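Phycocyanobilin lyase subunit alpha (PDB 5N3U) associates with CpcF to form a phycocyanobilin lyase that is probably required for chromophorylation of the CpcA gene product. Local coordinates at residues 21-26 against 46-51; 136-139 against 144-147; 169-174 against 181-186; 201-206 against 228-233. All blocks are in the same frame, centred on the assembly; numbering follows the deposited sequence.

Interaction 1: residues 21-26 against 46-51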
loop_
_atom_site.group_PDB
_atom_site.type_symbol
_atom_site.label_atom_id
_atom_site.label_comp_id
_atom_site.label_asym_id
_atom_site.label_seq_id
_atom_site.Cartn_x
_atom_site.Cartn_y
_atom_site.Cartn_z
ATOM N N LEU A 21 18.258 -5.732 16.075
ATOM C CA LEU A 21 18.209 -4.301 16.380
ATOM C C LEU A 21 16.852 -3.886 16.962
ATOM O O LEU A 21 16.781 -3.124 17.910
ATOM C CB LEU A 21 18.506 -3.529 15.116
ATOM C CG LEU A 21 18.856 -2.069 15.242
ATOM C CD1 LEU A 21 19.756 -1.707 16.420
ATOM C CD2 LEU A 21 19.455 -1.712 13.878
ATOM N N ALA A 22 15.799 -4.482 16.433
ATOM C CA ALA A 22 14.457 -4.239 17.016
ATOM C C ALA A 22 14.426 -4.685 18.445
ATOM O O ALA A 22 13.934 -3.998 19.293
ATOM C CB ALA A 22 13.427 -5.061 16.263
ATOM N N ILE A 23 14.971 -5.867 18.701
ATOM C CA ILE A 23 14.988 -6.361 20.080
ATOM C C ILE A 23 15.741 -5.459 20.948
ATOM O O ILE A 23 15.214 -5.088 22.002
ATOM C CB ILE A 23 15.509 -7.782 20.222
ATOM C CG1 ILE A 23 14.545 -8.763 19.552
ATOM C CG2 ILE A 23 15.600 -8.156 21.683
ATOM C CD1 ILE A 23 15.155 -10.065 19.142
ATOM N N ALA A 24 16.945 -5.026 20.517
ATOM C CA ALA A 24 17.687 -4.029 21.351
ATOM C C ALA A 24 16.946 -2.724 21.616
ATOM O O ALA A 24 16.893 -2.162 22.746
ATOM C CB ALA A 24 19.012 -3.724 20.683
ATOM N N ASN A 25 16.368 -2.207 20.544
ATOM C CA ASN A 25 15.616 -0.982 20.638
ATOM C C ASN A 25 14.452 -1.050 21.625
ATOM O O ASN A 25 14.007 -0.013 22.092
ATOM C CB ASN A 25 15.112 -0.576 19.252
ATOM C CG ASN A 25 16.223 -0.016 18.329
ATOM O OD1 ASN A 25 17.273 0.401 18.778
ATOM N ND2 ASN A 25 15.953 0.022 17.069
ATOM N N LEU A 26 13.982 -2.231 22.002
ATOM C CA LEU A 26 12.978 -2.289 23.131
ATOM C C LEU A 26 13.427 -1.662 24.447
ATOM O O LEU A 26 12.579 -1.231 25.237
ATOM C CB LEU A 26 12.473 -3.711 23.376
ATOM C CG LEU A 26 11.575 -4.200 22.225
ATOM C CD1 LEU A 26 11.254 -5.665 22.373
ATOM C CD2 LEU A 26 10.257 -3.436 22.283
ATOM N N VAL A 46 8.542 -11.868 13.885
ATOM C CA VAL A 46 9.865 -12.258 14.282
ATOM C C VAL A 46 9.646 -13.114 15.477
ATOM O O VAL A 46 9.548 -12.623 16.617
ATOM C CB VAL A 46 10.651 -11.036 14.662
ATOM C CG1 VAL A 46 12.030 -11.385 15.197
ATOM C CG2 VAL A 46 10.799 -10.117 13.447
ATOM N N LYS A 47 9.554 -14.402 15.214
ATOM C CA LYS A 47 9.231 -15.390 16.245
ATOM C C LYS A 47 10.411 -15.934 17.095
ATOM O O LYS A 47 10.176 -16.695 17.985
ATOM C CB LYS A 47 8.539 -16.584 15.611
ATOM C CG LYS A 47 7.454 -16.205 14.669
ATOM C CD LYS A 47 6.750 -17.434 14.162
ATOM C CE LYS A 47 5.281 -17.115 14.050
ATOM N NZ LYS A 47 4.630 -17.898 12.983
ATOM N N GLU A 48 11.647 -15.541 16.825
ATOM C CA GLU A 48 12.790 -15.845 17.714
ATOM C C GLU A 48 12.465 -15.743 19.178
ATOM O O GLU A 48 11.831 -14.761 19.653
ATOM C CB GLU A 48 13.857 -14.802 17.520
ATOM C CG GLU A 48 14.780 -15.079 16.362
ATOM C CD GLU A 48 15.582 -13.850 16.005
ATOM O OE1 GLU A 48 15.773 -13.592 14.793
ATOM O OE2 GLU A 48 15.973 -13.136 16.951
ATOM N N SER A 49 12.989 -16.670 19.948
ATOM C CA SER A 49 12.679 -16.671 21.354
ATOM C C SER A 49 13.082 -15.403 22.036
ATOM O O SER A 49 12.407 -15.012 22.998
ATOM C CB SER A 49 13.272 -17.912 22.067
ATOM O OG SER A 49 14.693 -17.832 21.942
ATOM N N ALA A 50 14.167 -14.726 21.640
ATOM C CA ALA A 50 14.565 -13.556 22.394
ATOM C C ALA A 50 13.569 -12.392 22.096
ATOM O O ALA A 50 13.373 -11.538 22.942
ATOM C CB ALA A 50 15.988 -13.099 22.112
ATOM N N ALA A 51 12.944 -12.406 20.924
ATOM C CA ALA A 51 11.926 -11.369 20.613
ATOM C C ALA A 51 10.740 -11.554 21.564
ATOM O O ALA A 51 10.340 -10.636 22.249
ATOM C CB ALA A 51 11.523 -11.508 19.179
#

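Interaction 2: residues 136-139 against 144-147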
loop_
_atom_site.group_PDB
_atom_site.type_symbol
_atom_site.label_atom_id
_atom_site.label_comp_id
_atom_site.label_asym_id
_atom_site.label_seq_id
_atom_site.Cartn_x
_atom_site.Cartn_y
_atom_site.Cartn_z
ATOM N N VAL A 136 -21.719 -1.285 29.497
ATOM C CA VAL A 136 -22.099 0.049 29.094
ATOM C C VAL A 136 -20.890 0.832 28.607
ATOM O O VAL A 136 -19.701 0.353 28.620
ATOM C CB VAL A 136 -22.804 0.849 30.276
ATOM C CG1 VAL A 136 -24.062 0.144 30.777
ATOM C CG2 VAL A 136 -21.886 1.079 31.453
ATOM N N GLN A 137 -21.181 2.030 28.130
ATOM C CA GLN A 137 -20.160 2.934 27.672
ATOM C C GLN A 137 -20.066 4.084 28.655
ATOM O O GLN A 137 -21.093 4.745 28.896
ATOM C CB GLN A 137 -20.612 3.460 26.350
ATOM C CG GLN A 137 -19.649 4.458 25.756
ATOM C CD GLN A 137 -19.709 4.497 24.275
ATOM O OE1 GLN A 137 -20.326 3.667 23.640
ATOM N NE2 GLN A 137 -18.999 5.424 23.707
ATOM N N VAL A 138 -18.879 4.355 29.187
ATOM C CA VAL A 138 -18.683 5.560 30.091
ATOM C C VAL A 138 -18.592 6.841 29.282
ATOM O O VAL A 138 -18.029 6.856 28.188
ATOM C CB VAL A 138 -17.388 5.434 30.893
ATOM C CG1 VAL A 138 -16.971 6.726 31.593
ATOM C CG2 VAL A 138 -17.557 4.334 31.915
ATOM N N THR A 139 -19.190 7.922 29.795
ATOM C CA THR A 139 -19.389 9.119 28.957
ATOM C C THR A 139 -18.052 9.709 28.477
ATOM O O THR A 139 -17.082 9.784 29.219
ATOM C CB THR A 139 -20.265 10.146 29.702
ATOM O OG1 THR A 139 -21.626 9.752 29.484
ATOM C CG2 THR A 139 -20.050 11.576 29.167
ATOM N N LEU A 144 -16.505 0.593 25.098
ATOM C CA LEU A 144 -17.277 0.083 26.220
ATOM C C LEU A 144 -16.412 -0.135 27.395
ATOM O O LEU A 144 -15.195 0.009 27.284
ATOM C CB LEU A 144 -17.968 -1.224 25.811
ATOM C CG LEU A 144 -18.847 -1.099 24.589
ATOM C CD1 LEU A 144 -19.334 -2.426 24.079
ATOM C CD2 LEU A 144 -20.033 -0.208 24.853
ATOM N N VAL A 145 -17.005 -0.458 28.537
ATOM C CA VAL A 145 -16.271 -0.621 29.751
ATOM C C VAL A 145 -15.232 -1.741 29.728
ATOM O O VAL A 145 -14.204 -1.649 30.438
ATOM C CB VAL A 145 -17.138 -0.739 31.033
ATOM C CG1 VAL A 145 -17.786 0.599 31.357
ATOM C CG2 VAL A 145 -18.120 -1.893 30.945
ATOM N N GLN A 146 -15.494 -2.760 28.881
ATOM C CA GLN A 146 -14.536 -3.835 28.653
ATOM C C GLN A 146 -14.518 -4.136 27.184
ATOM O O GLN A 146 -15.408 -3.746 26.458
ATOM C CB GLN A 146 -14.897 -5.104 29.467
ATOM C CG GLN A 146 -14.900 -4.990 30.991
ATOM C CD GLN A 146 -13.522 -4.758 31.497
ATOM O OE1 GLN A 146 -12.550 -4.839 30.755
ATOM N NE2 GLN A 146 -13.406 -4.541 32.748
ATOM N N PRO A 147 -13.429 -4.755 26.685
ATOM C CA PRO A 147 -13.340 -5.076 25.272
ATOM C C PRO A 147 -14.166 -6.325 25.011
ATOM O O PRO A 147 -13.642 -7.445 24.841
ATOM C CB PRO A 147 -11.833 -5.322 25.050
ATOM C CG PRO A 147 -11.360 -5.838 26.359
ATOM C CD PRO A 147 -12.170 -5.068 27.383
#

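Interaction 3: residues 169-174 against 181-186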
loop_
_atom_site.group_PDB
_atom_site.type_symbol
_atom_site.label_atom_id
_atom_site.label_comp_id
_atom_site.label_asym_id
_atom_site.label_seq_id
_atom_site.Cartn_x
_atom_site.Cartn_y
_atom_site.Cartn_z
ATOM N N PRO A 169 -26.353 -14.176 26.465
ATOM C CA PRO A 169 -27.011 -12.896 26.595
ATOM C C PRO A 169 -26.459 -11.758 25.722
ATOM O O PRO A 169 -27.171 -10.827 25.276
ATOM C CB PRO A 169 -26.831 -12.612 28.074
ATOM C CG PRO A 169 -26.773 -13.918 28.683
ATOM C CD PRO A 169 -25.930 -14.690 27.738
ATOM N N PHE A 170 -25.159 -11.816 25.399
ATOM C CA PHE A 170 -24.565 -10.790 24.549
ATOM C C PHE A 170 -25.055 -10.819 23.151
ATOM O O PHE A 170 -24.844 -9.859 22.387
ATOM C CB PHE A 170 -23.010 -10.844 24.599
ATOM C CG PHE A 170 -22.446 -10.339 25.930
ATOM C CD1 PHE A 170 -22.436 -11.149 27.027
ATOM C CD2 PHE A 170 -22.068 -9.020 26.069
ATOM C CE1 PHE A 170 -21.962 -10.686 28.250
ATOM C CE2 PHE A 170 -21.582 -8.529 27.294
ATOM C CZ PHE A 170 -21.516 -9.364 28.359
ATOM N N LEU A 171 -25.789 -11.873 22.759
ATOM C CA LEU A 171 -26.400 -11.762 21.449
ATOM C C LEU A 171 -27.400 -10.605 21.350
ATOM O O LEU A 171 -27.754 -10.237 20.214
ATOM C CB LEU A 171 -27.127 -13.062 21.064
ATOM C CG LEU A 171 -26.278 -14.300 20.837
ATOM C CD1 LEU A 171 -27.097 -15.584 21.063
ATOM C CD2 LEU A 171 -25.644 -14.301 19.423
ATOM N N GLU A 172 -27.926 -10.127 22.495
ATOM C CA GLU A 172 -28.858 -8.948 22.563
ATOM C C GLU A 172 -28.206 -7.671 23.039
ATOM O O GLU A 172 -28.864 -6.686 23.305
ATOM C CB GLU A 172 -30.131 -9.310 23.440
ATOM C CG GLU A 172 -30.790 -10.547 22.806
ATOM C CD GLU A 172 -32.163 -10.948 23.379
ATOM O OE1 GLU A 172 -32.399 -10.602 24.563
ATOM O OE2 GLU A 172 -32.974 -11.648 22.669
ATOM N N HIS A 173 -26.872 -7.651 23.069
ATOM C CA HIS A 173 -26.199 -6.394 23.392
ATOM C C HIS A 173 -26.588 -5.332 22.355
ATOM O O HIS A 173 -26.732 -5.628 21.176
ATOM C CB HIS A 173 -24.663 -6.612 23.409
ATOM C CG HIS A 173 -23.930 -5.485 24.060
ATOM N ND1 HIS A 173 -23.662 -4.326 23.399
ATOM C CD2 HIS A 173 -23.462 -5.327 25.300
ATOM C CE1 HIS A 173 -23.072 -3.465 24.217
ATOM N NE2 HIS A 173 -22.937 -4.068 25.373
ATOM N N PRO A 174 -26.725 -4.070 22.764
ATOM C CA PRO A 174 -27.091 -2.996 21.832
ATOM C C PRO A 174 -26.085 -2.707 20.707
ATOM O O PRO A 174 -26.458 -2.232 19.685
ATOM C CB PRO A 174 -27.106 -1.746 22.715
ATOM C CG PRO A 174 -27.097 -2.187 24.126
ATOM C CD PRO A 174 -26.738 -3.628 24.183
ATOM N N ALA A 181 -19.691 -10.834 17.646
ATOM C CA ALA A 181 -18.777 -11.636 18.391
ATOM C C ALA A 181 -19.446 -12.736 19.206
ATOM O O ALA A 181 -18.901 -13.861 19.309
ATOM C CB ALA A 181 -17.936 -10.723 19.226
ATOM N N ALA A 182 -20.609 -12.424 19.842
ATOM C CA ALA A 182 -21.348 -13.389 20.617
ATOM C C ALA A 182 -21.879 -14.501 19.671
ATOM O O ALA A 182 -21.804 -15.671 20.013
ATOM C CB ALA A 182 -22.498 -12.727 21.342
ATOM N N ALA A 183 -22.285 -14.126 18.459
ATOM C CA ALA A 183 -22.708 -15.151 17.446
ATOM C C ALA A 183 -21.613 -16.062 17.062
ATOM O O ALA A 183 -21.719 -17.285 17.088
ATOM C CB ALA A 183 -23.274 -14.482 16.255
ATOM N N ARG A 184 -20.437 -15.478 16.840
ATOM C CA ARG A 184 -19.278 -16.313 16.621
ATOM C C ARG A 184 -18.895 -17.223 17.686
ATOM O O ARG A 184 -18.638 -18.429 17.468
ATOM C CB ARG A 184 -18.074 -15.414 16.245
ATOM C CG ARG A 184 -16.791 -16.158 16.046
ATOM C CD ARG A 184 -15.747 -15.081 16.205
ATOM N NE ARG A 184 -14.384 -15.269 15.715
ATOM C CZ ARG A 184 -13.409 -15.898 16.314
ATOM N NH1 ARG A 184 -13.581 -16.646 17.444
ATOM N NH2 ARG A 184 -12.227 -15.838 15.697
ATOM N N ALA A 185 -18.833 -16.707 18.889
ATOM C CA ALA A 185 -18.519 -17.548 20.004
ATOM C C ALA A 185 -19.580 -18.634 20.255
ATOM O O ALA A 185 -19.256 -19.801 20.502
ATOM C CB ALA A 185 -18.353 -16.748 21.239
ATOM N N MET A 186 -20.840 -18.246 20.114
ATOM C CA MET A 186 -21.874 -19.241 20.331
ATOM C C MET A 186 -21.776 -20.407 19.336
ATOM O O MET A 186 -21.947 -21.587 19.706
ATOM C CB MET A 186 -23.217 -18.551 20.293
ATOM C CG MET A 186 -23.589 -17.758 21.576
ATOM S SD MET A 186 -23.577 -18.689 23.079
ATOM C CE MET A 186 -25.036 -19.816 22.851
#

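Interaction 4: residues 201-206 against 228-233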
loop_
_atom_site.group_PDB
_atom_site.type_symbol
_atom_site.label_atom_id
_atom_site.label_comp_id
_atom_site.label_asym_id
_atom_site.label_seq_id
_atom_site.Cartn_x
_atom_site.Cartn_y
_atom_site.Cartn_z
ATOM N N LYS A 201 -26.212 -13.245 7.853
ATOM C CA LYS A 201 -27.047 -12.062 7.731
ATOM C C LYS A 201 -26.300 -10.701 7.865
ATOM O O LYS A 201 -26.595 -9.760 7.185
ATOM C CB LYS A 201 -28.175 -12.143 8.766
ATOM C CG LYS A 201 -29.258 -11.089 8.568
ATOM C CD LYS A 201 -30.070 -10.835 9.856
ATOM C CE LYS A 201 -31.467 -10.251 9.577
ATOM N NZ LYS A 201 -31.403 -8.805 9.231
ATOM N N VAL A 202 -25.288 -10.629 8.707
ATOM C CA VAL A 202 -24.413 -9.448 8.813
ATOM C C VAL A 202 -23.733 -9.169 7.443
ATOM O O VAL A 202 -23.612 -8.002 7.041
ATOM C CB VAL A 202 -23.355 -9.675 9.892
ATOM C CG1 VAL A 202 -22.256 -8.592 9.904
ATOM C CG2 VAL A 202 -24.002 -9.765 11.266
ATOM N N LEU A 203 -23.382 -10.211 6.721
ATOM C CA LEU A 203 -22.798 -10.086 5.357
ATOM C C LEU A 203 -23.655 -9.357 4.420
ATOM O O LEU A 203 -23.147 -8.618 3.610
ATOM C CB LEU A 203 -22.544 -11.418 4.672
ATOM C CG LEU A 203 -21.365 -12.201 5.153
ATOM C CD1 LEU A 203 -21.181 -13.446 4.298
ATOM C CD2 LEU A 203 -20.110 -11.302 5.114
ATOM N N ALA A 204 -24.951 -9.564 4.547
ATOM C CA ALA A 204 -25.963 -8.888 3.768
ATOM C C ALA A 204 -26.239 -7.453 4.192
ATOM O O ALA A 204 -26.982 -6.780 3.505
ATOM C CB ALA A 204 -27.246 -9.700 3.783
ATOM N N GLY A 205 -25.608 -6.973 5.267
ATOM C CA GLY A 205 -25.956 -5.721 5.894
ATOM C C GLY A 205 -25.362 -4.525 5.187
ATOM O O GLY A 205 -24.533 -4.640 4.279
ATOM N N ASN A 206 -25.808 -3.361 5.618
ATOM C CA ASN A 206 -25.381 -2.115 5.051
ATOM C C ASN A 206 -23.988 -1.693 5.513
ATOM O O ASN A 206 -23.492 -0.695 5.033
ATOM C CB ASN A 206 -26.401 -1.015 5.395
ATOM C CG ASN A 206 -26.377 -0.600 6.881
ATOM O OD1 ASN A 206 -25.348 -0.661 7.564
ATOM N ND2 ASN A 206 -27.525 -0.152 7.382
ATOM N N GLU A 228 -21.392 -19.595 -0.673
ATOM C CA GLU A 228 -21.809 -18.706 -1.765
ATOM C C GLU A 228 -22.161 -17.333 -1.280
ATOM O O GLU A 228 -21.960 -16.340 -1.996
ATOM C CB GLU A 228 -22.993 -19.310 -2.615
ATOM C CG GLU A 228 -22.557 -20.564 -3.363
ATOM C CD GLU A 228 -22.369 -21.789 -2.456
ATOM O OE1 GLU A 228 -22.979 -21.874 -1.351
ATOM O OE2 GLU A 228 -21.616 -22.725 -2.811
ATOM N N ALA A 229 -22.681 -17.219 -0.055
ATOM C CA ALA A 229 -22.898 -15.929 0.474
ATOM C C ALA A 229 -21.520 -15.207 0.650
ATOM O O ALA A 229 -21.433 -14.035 0.442
ATOM C CB ALA A 229 -23.601 -15.986 1.808
ATOM N N ILE A 230 -20.491 -15.927 1.051
ATOM C CA ILE A 230 -19.154 -15.286 1.220
ATOM C C ILE A 230 -18.685 -14.784 -0.143
ATOM O O ILE A 230 -18.341 -13.610 -0.322
ATOM C CB ILE A 230 -18.176 -16.302 1.795
ATOM C CG1 ILE A 230 -18.510 -16.471 3.269
ATOM C CG2 ILE A 230 -16.687 -15.900 1.571
ATOM C CD1 ILE A 230 -17.932 -17.744 3.837
ATOM N N ALA A 231 -18.755 -15.662 -1.123
ATOM C CA ALA A 231 -18.244 -15.343 -2.469
ATOM C C ALA A 231 -18.973 -14.204 -3.114
ATOM O O ALA A 231 -18.371 -13.421 -3.854
ATOM C CB ALA A 231 -18.173 -16.607 -3.340
ATOM N N ASN A 232 -20.240 -14.004 -2.770
ATOM C CA ASN A 232 -21.020 -12.874 -3.275
ATOM C C ASN A 232 -21.108 -11.641 -2.413
ATOM O O ASN A 232 -21.737 -10.653 -2.787
ATOM C CB ASN A 232 -22.405 -13.386 -3.605
ATOM C CG ASN A 232 -22.342 -14.400 -4.697
ATOM O OD1 ASN A 232 -21.544 -14.246 -5.623
ATOM N ND2 ASN A 232 -23.122 -15.456 -4.590
ATOM N N ALA A 233 -20.449 -11.652 -1.276
ATOM C CA ALA A 233 -20.595 -10.552 -0.356
ATOM C C ALA A 233 -19.949 -9.277 -0.933
ATOM O O ALA A 233 -19.067 -9.347 -1.800
ATOM C CB ALA A 233 -19.962 -10.933 0.976
#

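Interaction 1: residues 21-26 against 46-51
Ile23 reaches from helix 19-25 to Ala51 in the first turn of helix 49-58, a joint between neighbouring helices near the N-terminal end of a HEAT-like helical solenoid. It illustrates how one branched side chain can carry such a joint, since no hydrogen bond crosses between 21-26 and 46-51. The tight part is the CG1-CD1 arm. With CG1 beside the backbone N and anti to the carbonyl carbon (chi1 -66°), and with chi2 close to extended (157°), the arm projects straight at the start of the facing helix. Ile23 CG1 lies 3.8 Å from Ala51 CA, and Ile23 CD1 lies 3.9 Å from Ala51 CB; small residues thus let the helix backbone come close. Behind this pair, Ala54 also meets Ile23, and Leu26 packs on Ala54 and Leu55, extending the apolar layer inward.

The solvent side is looser. Ala50 and Glu48 are both exposed, and Ala50 CB stands 4.3 Å from Ile23 CD1. Glu48, at the N-cap position, has an extended chain whose carboxylate brushes the same methyl without a polar bond to 21-26. Shortening Ile23 to an alanine would probably open a gap against Ala51, because the arm spanning the two helices would be missing. At its end, Ile23 CD1 lies 3.7 Å from the backbone N of Ala51.

Interaction 2: residues 136-139 against 144-147
Val136 and Val145 meet through one backbone hydrogen bond and their side chains, where the long loop between helices 121-126 and 148-157 of this HEAT-repeat protein doubles back on itself. Neither segment is regular strand or helix; a single backbone bond crosses, and side chains supply the rest. Val145 N donates to Val136 O over 2.8 Å; the donor lies nearly along the C=O axis, although the N-H is bent from the line to the oxygen (143°).

Val145 wraps this carbonyl. Its CG1 is anti to its own carbonyl carbon (chi1 -70°), which brings that methyl to 3.3 Å from Val136 O, while Val145 CG2 flanks the same oxygen at 3.6 Å. Two valines of the facing segment, Val136 and Val138, close on CG1. The Val136 side chain crosses that of Val145 obliquely, Val136 CG2 lying 4.1 Å from Val145 CG1, and the Val138 side chain crosses it at about a right angle. A glycine in place of Val145 would probably leave the Val136 carbonyl without its methyl cover and the methyls of Val136 and Val138 without their common partner.

On the Leu144 side, the leucine side chain crosses that of Gln137 at about a right angle, its CD2 branch 4.0 Å from Gln137 CB. Beyond CG, Gln137 runs on extended and carries its amide to Arg141, where NE2 is hydrogen-bonded to the backbone O within the turn of the loop. Most of these residues lie at the surface. The closest approach between side chains of the two segments is 3.8 Å, from Val138 CG2 to Val145 CG1.

Interaction 3: residues 169-174 against 181-186
Leu171 and Phe170 pack against one face of helix 176-190, and between 169-174 and 181-186 the contact is wholly apolar. Leu171 provides most of it by spreading its two methyls; with CG beside the backbone N (chi1 -66°), its branched end turns to the helix. Leu171 CD2 rests on the helix backbone, 3.5 Å from Ala183 N, and lies 4.0 Å from the CB of both Ala182 and Ala183; Leu171 CD1 meets Met186 CG at 4.2 Å, the two chains crossing at a slant. Ala182 CB sits against the backbone between Phe170 and Leu171, 3.7 Å from Leu171 N and 3.8 Å from Phe170 CB. The Phe170 ring itself turns off to meet the ring of Tyr148, with the planes about 30° apart.

Polar bonds hold the shape on each side. Within 169-174, Glu172 N bonds to Pro169 O and His173 N to Phe170 O, a compact turn, while Leu171 O accepts from Gln179 NE2. On a different face of the helix, Arg184 makes salt bridges with Glu113 and Asp217.

Tyr195 and Leu198 of helix 193-203 also touch Leu171, apolar packing consistent with the stacked helices of a HEAT-repeat solenoid.

Interaction 4: residues 201-206 against 228-233
Leu203, at the end of helix 193-203, reaches across to Ala229, Ile230 and Ala233 of segment 228-233; within the two segments it is the side chain that makes every contact, a compact case of a single leucine joining two helical regions. CB starts the approach, pointing at the other segment, and its nearest neighbour there is Ala233 CB at 4.5 Å. At CG the chain divides, and the nearest atom of 228-233 to Leu203 CG is again Ala233 CB, at 4.6 Å. CG lies anti to the carbonyl carbon and beside the backbone N (chi1 -75°), and CD1 then continues the extended line from CA (chi2 -175°), so that this methyl travels farthest across.

Leu203 CD1 ends over the helix backbone, 3.9 Å from Ala229 O and 4.1 Å from Ile230 CA. It is flanked by Ala229 CB at 4.3 Å and Ile230 CG1 at 4.2 Å. The other branch does a different job: Leu203 CD2 faces Ala233 CB at 4.2 Å.

Behind the pair, Leu215 of helix 208-221 touches both Leu203 and Ile230, and Leu218 touches Leu203, so a third helix also packs on the leucine. Ile230, although its CB bond points away from 201-206, touches Leu203 with CG1 and also packs on Ala243, Leu244 and Leu247 of helix 237-250.

Since the methyls of one leucine meet alanine CB atoms, Ile230 CG1 and helix backbone, with no hydrogen bond or charge pair across, the contact implies an association held by burial and shape rather than by directional bonding.

Along the chain the four contacts follow in series, each closing before the next opens, as expected of a solenoid built from successive helices. Interaction 1 sits near the N-terminal end, with its centre about 37 Å from that of interaction 3 and about 40 Å from that of interaction 4, both on the opposite side of the chain's centre. Interactions 2 and 3 are the one pair that touches: Leu144 CD1 packs 3.9 Å from His173 CE1, joining the surface loop to the buried turn. Interactions 3 and 4 come within about 7 Å at their nearest atoms, bridged by the consecutive helices 176-190 and 193-203. None of the four meets another protein chain.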